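Local atomic coordinates of AT-less polyketide synthase (Streptomyces platensis subsp. rosaceus, PDB entry 4QYR), a protein that probably catalyses decarboxylative condensation of acyl and malonyl units on carrier proteins during isomigrastatin biosynthesis, this chain comprising its ketosynthase domain KS3 and following linker. Residues Val123-His129 with Asn147-Leu152. Residues are numbered along the deposited sequence; the frame is centred on the assembly and turned at random.
Sequences VSGSDYH and NAHSML
How the start of one helix can hold the loop leading into another is illustrated by residues 123-129 and 147-152 of this ketosynthase. Val-123 is extended (phi/psi -165/141), 124-126 is loop, and Ser-126 and Ala-148 take the N-cap positions of helices 127-135 and 149-160. His-149 turns its ring (chi1 m, -72°) into the bend made by Val-123 to Ser-126. NE2 of His-149 gives a weak hydrogen bond to O of Ser-124 (3.3 Å, 148°), while O of Gly-125 lies 3.4 Å from CE1 of His-149. One ring face receives Val-123 in a CH-pi contact, CG2 standing 4.2 Å from the His-149 centroid; CB of Val-123 meets CD1 of Leu-152 at 3.7 Å. CA of Val-123 and CA of His-149 are 7.2 Å apart, CA of His-129 and CA of Asn-147 6.4 Å. Asn-147 (chi1 m, -74°) sets OD1 3.6 Å from CB of His-129; a water accepts from N of His-129 (3.0 Å) and donates to OD1 of Asn-147 (2.6 Å), while ND2 binds O of Thr-143. Val-123 shares backbone hydrogen bonds with Val-169 of strand 166-169, helix 90-106 lies against Val-123 and Leu-152, and His-130 and Asp-170 of the second subunit pack on His-129 and His-149, at the dimer interface of the thiolase-type fold.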
loop_
_atom_site.group_PDB
_atom_site.type_symbol
_atom_site.label_atom_id
_atom_site.label_comp_id
_atom_site.label_asym_id
_atom_site.label_seq_id
_atom_site.Cartn_x
_atom_site.Cartn_y
_atom_site.Cartn_z
ATOM N N VAL A 123 -5.445 3.295 6.200
ATOM C CA VAL A 123 -5.610 4.685 6.622
ATOM C C VAL A 123 -5.807 5.532 5.375
ATOM O O VAL A 123 -5.164 5.273 4.359
ATOM C CB VAL A 123 -4.382 5.161 7.421
ATOM C CG1 VAL A 123 -3.117 4.882 6.638
ATOM C CG2 VAL A 123 -4.477 6.633 7.735
ATOM N N SER A 124 -6.686 6.530 5.422
ATOM C CA SER A 124 -6.967 7.318 4.216
ATOM C C SER A 124 -6.763 8.824 4.336
ATOM O O SER A 124 -6.218 9.443 3.432
ATOM C CB SER A 124 -8.396 7.062 3.744
ATOM O OG SER A 124 -8.532 5.719 3.309
ATOM N N GLY A 125 -7.195 9.430 5.429
ATOM C CA GLY A 125 -7.176 10.875 5.484
ATOM C C GLY A 125 -6.018 11.486 6.223
ATOM O O GLY A 125 -5.483 10.891 7.147
ATOM N N SER A 126 -5.626 12.681 5.808
ATOM C CA SER A 126 -4.719 13.502 6.599
ATOM C C SER A 126 -5.483 14.682 7.186
ATOM O O SER A 126 -5.091 15.833 7.028
ATOM C CB SER A 126 -3.546 13.989 5.751
ATOM O OG SER A 126 -2.962 12.912 5.048
ATOM N N ASP A 127 -6.591 14.388 7.846
ATOM C CA ASP A 127 -7.437 15.440 8.377
ATOM C C ASP A 127 -6.675 16.339 9.363
ATOM O O ASP A 127 -6.798 17.552 9.306
ATOM C CB ASP A 127 -8.674 14.837 9.051
ATOM C CG ASP A 127 -9.727 14.364 8.048
ATOM O OD1 ASP A 127 -9.393 14.162 6.850
ATOM O OD2 ASP A 127 -10.902 14.204 8.465
ATOM N N TYR A 128 -5.872 15.749 10.246
ATOM C CA TYR A 128 -5.177 16.509 11.289
ATOM C C TYR A 128 -4.211 17.532 10.740
ATOM O O TYR A 128 -4.079 18.629 11.282
ATOM C CB TYR A 128 -4.414 15.571 12.208
ATOM C CG TYR A 128 -3.991 16.164 13.532
ATOM C CD1 TYR A 128 -4.930 16.667 14.419
ATOM C CD2 TYR A 128 -2.660 16.157 13.929
ATOM C CE1 TYR A 128 -4.558 17.189 15.642
ATOM C CE2 TYR A 128 -2.277 16.677 15.156
ATOM C CZ TYR A 128 -3.234 17.188 16.006
ATOM O OH TYR A 128 -2.879 17.703 17.230
ATOM N N HIS A 129 -3.518 17.151 9.673
ATOM C CA HIS A 129 -2.490 17.985 9.076
ATOM C C HIS A 129 -3.143 19.211 8.499
ATOM O O HIS A 129 -2.572 20.299 8.540
ATOM C CB HIS A 129 -1.736 17.217 8.005
ATOM C CG HIS A 129 -0.417 17.814 7.633
ATOM N ND1 HIS A 129 -0.064 19.110 7.946
ATOM C CD2 HIS A 129 0.642 17.282 6.975
ATOM C CE1 HIS A 129 1.156 19.352 7.501
ATOM N NE2 HIS A 129 1.607 18.258 6.910
ATOM N N ASN A 147 2.613 12.937 10.341
ATOM C CA ASN A 147 1.485 12.952 9.445
ATOM C C ASN A 147 1.637 12.193 8.155
ATOM O O ASN A 147 0.679 12.076 7.409
ATOM C CB ASN A 147 1.129 14.387 9.152
ATOM C CG ASN A 147 0.456 15.026 10.319
ATOM O OD1 ASN A 147 -0.742 14.809 10.537
ATOM N ND2 ASN A 147 1.222 15.773 11.122
ATOM N N ALA A 148 2.816 11.661 7.892
ATOM C CA ALA A 148 2.995 10.806 6.732
ATOM C C ALA A 148 2.345 9.441 6.987
ATOM O O ALA A 148 2.515 8.860 8.058
ATOM C CB ALA A 148 4.461 10.661 6.428
ATOM N N HIS A 149 1.597 8.921 6.017
ATOM C CA HIS A 149 0.909 7.642 6.233
ATOM C C HIS A 149 1.888 6.496 6.466
ATOM O O HIS A 149 1.614 5.574 7.239
ATOM C CB HIS A 149 0.011 7.302 5.054
ATOM C CG HIS A 149 -1.222 8.144 4.969
ATOM N ND1 HIS A 149 -1.675 8.905 6.024
ATOM C CD2 HIS A 149 -2.095 8.350 3.954
ATOM C CE1 HIS A 149 -2.773 9.543 5.662
ATOM N NE2 HIS A 149 -3.049 9.223 4.412
ATOM N N SER A 150 3.019 6.550 5.779
ATOM C CA SER A 150 4.083 5.585 5.989
ATOM C C SER A 150 4.468 5.479 7.450
ATOM O O SER A 150 4.764 4.395 7.949
ATOM C CB SER A 150 5.308 5.969 5.177
ATOM O OG SER A 150 5.419 7.381 5.125
HETATM N N MSE A 151 4.451 6.603 8.148
HETATM C CA MSE A 151 4.886 6.593 9.534
HETATM C C MSE A 151 3.936 5.828 10.421
HETATM O O MSE A 151 4.361 5.155 11.364
HETATM C CB MSE A 151 5.071 8.014 10.055
HETATM C CG MSE A 151 6.453 8.565 9.719
HETATM SE SE MSE A 151 7.874 7.341 10.291
HETATM C CE MSE A 151 9.322 8.174 9.333
ATOM N N LEU A 152 2.656 5.908 10.107
ATOM C CA LEU A 152 1.680 5.140 10.841
ATOM C C LEU A 152 2.138 3.687 10.953
ATOM O O LEU A 152 2.159 3.124 12.039
ATOM C CB LEU A 152 0.322 5.224 10.167
ATOM C CG LEU A 152 -0.877 4.736 10.972
ATOM C CD1 LEU A 152 -2.119 5.362 10.388
ATOM C CD2 LEU A 152 -0.993 3.259 10.912
HETATM O O HOH W 1 -2.973 14.245 9.244
#